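Local coordinates for VgrG protein (Vibrio cholerae, PDB 4DTH) that probably cross-links actin through its ACD toxin domain, which binds ATP and two magnesium ions, at residues A[71-75]-A[156-160]; A[80-84]-A[147-151]. All coordinates share one frame. Residue numbers count along the deposited sequence, not the author numbering.

Interaction 1 of 2, residues A[71-75]-A[156-160]; sequences RPPSL and GISAE. With SO4 (sulfate ion), chain G.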
loop_
_atom_site.group_PDB
_atom_site.type_symbol
_atom_site.label_atom_id
_atom_site.label_comp_id
_atom_site.label_asym_id
_atom_site.label_seq_id
_atom_site.Cartn_x
_atom_site.Cartn_y
_atom_site.Cartn_z
ATOM N N ARG A 71 21.022 23.314 5.101
ATOM C CA ARG A 71 22.389 22.831 4.948
ATOM C C ARG A 71 23.187 23.317 6.161
ATOM O O ARG A 71 23.236 24.531 6.383
ATOM C CB ARG A 71 23.014 23.398 3.652
ATOM C CG ARG A 71 24.454 22.942 3.373
ATOM C CD ARG A 71 24.437 21.528 2.882
ATOM N NE ARG A 71 25.745 20.939 2.590
ATOM C CZ ARG A 71 25.865 19.681 2.179
ATOM N NH1 ARG A 71 24.785 18.929 2.007
ATOM N NH2 ARG A 71 27.062 19.166 1.937
ATOM N N PRO A 72 23.792 22.413 6.969
ATOM C CA PRO A 72 24.594 22.882 8.109
ATOM C C PRO A 72 25.676 23.867 7.643
ATOM O O PRO A 72 26.309 23.625 6.606
ATOM C CB PRO A 72 25.200 21.595 8.674
ATOM C CG PRO A 72 24.259 20.527 8.250
ATOM C CD PRO A 72 23.826 20.939 6.874
ATOM N N PRO A 73 25.841 25.023 8.332
ATOM C CA PRO A 73 26.838 26.014 7.888
ATOM C C PRO A 73 28.256 25.477 7.716
ATOM O O PRO A 73 28.943 25.895 6.794
ATOM C CB PRO A 73 26.758 27.107 8.963
ATOM C CG PRO A 73 25.403 26.964 9.537
ATOM C CD PRO A 73 25.132 25.490 9.540
ATOM N N SER A 74 28.668 24.504 8.551
ATOM C CA SER A 74 29.991 23.885 8.474
ATOM C C SER A 74 30.180 22.988 7.238
ATOM O O SER A 74 31.295 22.540 6.970
ATOM C CB SER A 74 30.307 23.125 9.758
ATOM O OG SER A 74 29.546 21.932 9.855
ATOM N N LEU A 75 29.093 22.740 6.489
ATOM C CA LEU A 75 29.090 21.925 5.283
ATOM C C LEU A 75 28.699 22.716 4.030
ATOM O O LEU A 75 28.404 22.118 2.992
ATOM C CB LEU A 75 28.200 20.675 5.479
ATOM C CG LEU A 75 28.677 19.662 6.535
ATOM C CD1 LEU A 75 27.729 18.478 6.605
ATOM C CD2 LEU A 75 30.103 19.143 6.242
ATOM N N GLY A 156 18.786 15.277 10.258
ATOM C CA GLY A 156 19.506 16.072 9.266
ATOM C C GLY A 156 19.766 17.533 9.593
ATOM O O GLY A 156 20.045 18.322 8.683
ATOM N N ILE A 157 19.701 17.910 10.884
ATOM C CA ILE A 157 19.964 19.293 11.310
ATOM C C ILE A 157 21.466 19.500 11.583
ATOM O O ILE A 157 22.034 20.502 11.148
ATOM C CB ILE A 157 19.046 19.733 12.494
ATOM C CG1 ILE A 157 17.550 19.720 12.056
ATOM C CG2 ILE A 157 19.458 21.119 13.058
ATOM C CD1 ILE A 157 16.512 19.740 13.197
ATOM N N SER A 158 22.103 18.549 12.285
ATOM C CA SER A 158 23.524 18.636 12.627
ATOM C C SER A 158 24.435 18.182 11.487
ATOM O O SER A 158 24.073 17.267 10.740
ATOM C CB SER A 158 23.821 17.808 13.872
ATOM O OG SER A 158 23.087 18.299 14.980
ATOM N N ALA A 159 25.646 18.770 11.405
ATOM C CA ALA A 159 26.619 18.378 10.385
ATOM C C ALA A 159 27.139 16.959 10.644
ATOM O O ALA A 159 27.421 16.232 9.691
ATOM C CB ALA A 159 27.774 19.359 10.352
ATOM N N GLU A 160 27.255 16.565 11.922
ATOM C CA GLU A 160 27.750 15.234 12.299
ATOM C C GLU A 160 26.672 14.352 12.904
ATOM O O GLU A 160 25.753 14.853 13.557
ATOM C CB GLU A 160 28.904 15.351 13.295
ATOM C CG GLU A 160 30.136 16.025 12.717
ATOM C CD GLU A 160 31.267 16.272 13.697
ATOM O OE1 GLU A 160 31.373 15.538 14.706
ATOM O OE2 GLU A 160 32.068 17.199 13.437
HETATM S S SO4 G . 19.741 15.895 14.157
HETATM O O1 SO4 G . 20.162 16.641 15.359
HETATM O O2 SO4 G . 19.341 14.526 14.563
HETATM O O3 SO4 G . 18.604 16.589 13.534
HETATM O O4 SO4 G . 20.862 15.862 13.190
#
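Two surface loops of the actin cross-linking domain meet here: the connection between strands 56-68 and 85-97, which carries a short 3-10 turn at 73-74, and the long excursion between strands 150-153 and 173-180. The meeting point is A159, whose methyl group makes apolar contacts with P72 and L75 and also has S74 OG lying against it. Its CB lies 3.8 Å from P72 CB, 3.8 Å from L75 CD1 and 3.2 Å from S74 OG, so a single methyl group touches three side chains of the turn. P72 and A159 are also the closest backbone pair, with their CA atoms 5.4 Å apart. The proline ring reaches further back along 156-160, its CG resting 3.7 Å from I157 O. The two segments thus meet by van der Waals contact, with 184 Å² buried in all.

Segment 71-75 has internal bonds: the chain folds back so that L75 N donates to P72 O at 2.9 Å, and R71, whose CA-to-CB bond points away from 156-160, bonds through NE to L75 O at 2.9 Å. H127 bridges the two loops, accepting from R71 NH1 through its O and donating to S158 O through its NE2, while the N126 amide reaches A159 O. On the other loop, backbone NH groups bind a sulfate, probably from the crystallisation liquor; N155 joins in, I157 N lies 3.2 Å from sulfate O3, and S158 N donates to sulfate O4 at 3.1 Å.

Interaction 2 of 2, residues A[80-84]-A[147-151]; sequences NYQNW and AKHVI
A type II beta turn, Y81 to W84, presents two aromatic rings to residues 147-151, at the start of strand 150-153, which pairs antiparallel with strand 34-38. Build the turn with Q82 at phi/psi -63/129 and N83 at 69/7, closed by W84 N to Y81 O at 3.2 Å. Both aromatic side chains take chi1 m, with chi2 of -80° for Y81 and 43° for W84. The backbones stay well apart: the nearest CA atoms, W84 and H149, are 9.0 Å from each other, and side chains span the gap.

Along the second segment, A147 leads into an inverse gamma turn centred on K148 (-81/68), with a weak bond from H149 N to A147 O at 2.9 Å. The K148 side chain, extended at chi2 and chi3 and bent at chi4 (-83°), runs back past the indole, placing NZ 3.8 Å from W84 NE1. W84 CH2 lies 3.7 Å from both K148 C and H149 N. The CA-to-CB bond of H149 points away from 80-84; with chi1 80° its ring bonds through ND1 to N146 O and through NE2 to L130 N. V150, extended at -138/150 with chi1 m, points back at the turn: its N lies 4.0 Å from W84 CZ3 at the ring edge, CG2 4.3 Å from the same CZ3, and CG1 4.1 Å from Y81 CE1. I151 continues the strand and packs its side chain on helix 101-124.

The contact is made by van der Waals packing of W84 and Y81 on V150 and on the backbone leading into the strand. The Y81 hydroxyl is bonded to D77, whereas W84 NE1 is buried without a partner, its neighbour K148 NZ being another nitrogen donor.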
loop_
_atom_site.group_PDB
_atom_site.type_symbol
_atom_site.label_atom_id
_atom_site.label_comp_id
_atom_site.label_asym_id
_atom_site.label_seq_id
_atom_site.Cartn_x
_atom_site.Cartn_y
_atom_site.Cartn_z
ATOM N N ASN A 80 23.156 25.027 -4.194
ATOM C CA ASN A 80 21.826 25.526 -3.935
ATOM C C ASN A 80 20.960 24.419 -3.314
ATOM O O ASN A 80 20.709 23.382 -3.945
ATOM C CB ASN A 80 21.211 26.045 -5.245
ATOM C CG ASN A 80 19.704 25.981 -5.275
ATOM O OD1 ASN A 80 19.107 25.044 -5.820
ATOM N ND2 ASN A 80 19.067 26.918 -4.601
ATOM N N TYR A 81 20.487 24.669 -2.088
ATOM C CA TYR A 81 19.571 23.758 -1.402
ATOM C C TYR A 81 18.282 24.512 -1.091
ATOM O O TYR A 81 17.563 24.126 -0.175
ATOM C CB TYR A 81 20.202 23.176 -0.121
ATOM C CG TYR A 81 21.436 22.353 -0.404
ATOM C CD1 TYR A 81 21.332 21.040 -0.853
ATOM C CD2 TYR A 81 22.708 22.900 -0.265
ATOM C CE1 TYR A 81 22.465 20.286 -1.147
ATOM C CE2 TYR A 81 23.847 22.157 -0.563
ATOM C CZ TYR A 81 23.721 20.849 -0.998
ATOM O OH TYR A 81 24.840 20.110 -1.282
ATOM N N GLN A 82 17.988 25.581 -1.862
ATOM C CA GLN A 82 16.800 26.402 -1.633
ATOM C C GLN A 82 15.502 25.659 -1.803
ATOM O O GLN A 82 15.304 24.961 -2.800
ATOM C CB GLN A 82 16.834 27.721 -2.424
ATOM C CG GLN A 82 16.835 28.973 -1.537
ATOM C CD GLN A 82 17.986 29.018 -0.551
ATOM O OE1 GLN A 82 17.890 28.537 0.586
ATOM N NE2 GLN A 82 19.098 29.606 -0.961
ATOM N N ASN A 83 14.637 25.783 -0.785
ATOM C CA ASN A 83 13.312 25.163 -0.693
ATOM C C ASN A 83 13.321 23.643 -0.521
ATOM O O ASN A 83 12.255 23.032 -0.512
ATOM C CB ASN A 83 12.367 25.636 -1.817
ATOM C CG ASN A 83 12.269 27.146 -1.928
ATOM O OD1 ASN A 83 12.246 27.876 -0.930
ATOM N ND2 ASN A 83 12.242 27.641 -3.150
ATOM N N TRP A 84 14.508 23.035 -0.329
ATOM C CA TRP A 84 14.627 21.591 -0.117
ATOM C C TRP A 84 13.911 21.159 1.149
ATOM O O TRP A 84 13.896 21.896 2.142
ATOM C CB TRP A 84 16.101 21.158 -0.061
ATOM C CG TRP A 84 16.769 21.016 -1.397
ATOM C CD1 TRP A 84 16.672 21.863 -2.466
ATOM C CD2 TRP A 84 17.739 20.023 -1.759
ATOM N NE1 TRP A 84 17.486 21.431 -3.489
ATOM C CE2 TRP A 84 18.162 20.309 -3.078
ATOM C CE3 TRP A 84 18.296 18.917 -1.092
ATOM C CZ2 TRP A 84 19.102 19.519 -3.750
ATOM C CZ3 TRP A 84 19.221 18.128 -1.763
ATOM C CH2 TRP A 84 19.608 18.423 -3.078
ATOM N N ALA A 147 19.761 12.230 -8.580
ATOM C CA ALA A 147 21.017 12.628 -7.947
ATOM C C ALA A 147 20.855 13.886 -7.087
ATOM O O ALA A 147 21.724 14.169 -6.262
ATOM C CB ALA A 147 22.095 12.835 -9.003
ATOM N N LYS A 148 19.750 14.633 -7.274
ATOM C CA LYS A 148 19.446 15.846 -6.522
ATOM C C LYS A 148 18.845 15.478 -5.160
ATOM O O LYS A 148 17.658 15.678 -4.905
ATOM C CB LYS A 148 18.529 16.788 -7.329
ATOM C CG LYS A 148 19.099 18.191 -7.480
ATOM C CD LYS A 148 18.281 19.043 -8.447
ATOM C CE LYS A 148 18.690 20.493 -8.390
ATOM N NZ LYS A 148 18.014 21.192 -7.278
ATOM N N HIS A 149 19.684 14.887 -4.302
ATOM C CA HIS A 149 19.329 14.481 -2.943
ATOM C C HIS A 149 20.571 14.445 -2.072
ATOM O O HIS A 149 21.691 14.429 -2.588
ATOM C CB HIS A 149 18.631 13.089 -2.923
ATOM C CG HIS A 149 19.579 11.924 -3.019
ATOM N ND1 HIS A 149 19.959 11.402 -4.244
ATOM C CD2 HIS A 149 20.215 11.238 -2.036
ATOM C CE1 HIS A 149 20.804 10.419 -3.972
ATOM N NE2 HIS A 149 20.987 10.283 -2.655
ATOM N N VAL A 150 20.372 14.414 -0.752
ATOM C CA VAL A 150 21.435 14.195 0.228
ATOM C C VAL A 150 20.893 13.256 1.298
ATOM O O VAL A 150 19.687 13.256 1.572
ATOM C CB VAL A 150 22.081 15.473 0.852
ATOM C CG1 VAL A 150 22.815 16.305 -0.191
ATOM C CG2 VAL A 150 21.072 16.322 1.629
ATOM N N ILE A 151 21.782 12.469 1.900
ATOM C CA ILE A 151 21.432 11.574 3.006
ATOM C C ILE A 151 22.111 12.158 4.237
ATOM O O ILE A 151 23.316 12.432 4.196
ATOM C CB ILE A 151 21.897 10.108 2.733
ATOM C CG1 ILE A 151 21.230 9.511 1.466
ATOM C CG2 ILE A 151 21.691 9.209 3.985
ATOM C CD1 ILE A 151 19.664 9.328 1.539
#

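Overall arrangement
Interaction 2 is nested within the loop that interaction 1 closes, and their centres are 13 Å apart. The connection after strand 56-68 supplies the first segment of each: 71-75 meets the loop beyond strand 150-153, while 80-84, further along, meets the start of that strand. R71 joins the two sites, its NH1 packing 3.5 Å from Y81 OH and 3.9 Å from V150 CG1. D77 also ties them, bonding to Y81 and forming a long, weak ion pair with R71. The contacts lie on the same side of the chain, about 34 Å and 27 Å from its centre to theirs, and neither includes a magnesium ligand (E28, E90, Q174 and E351).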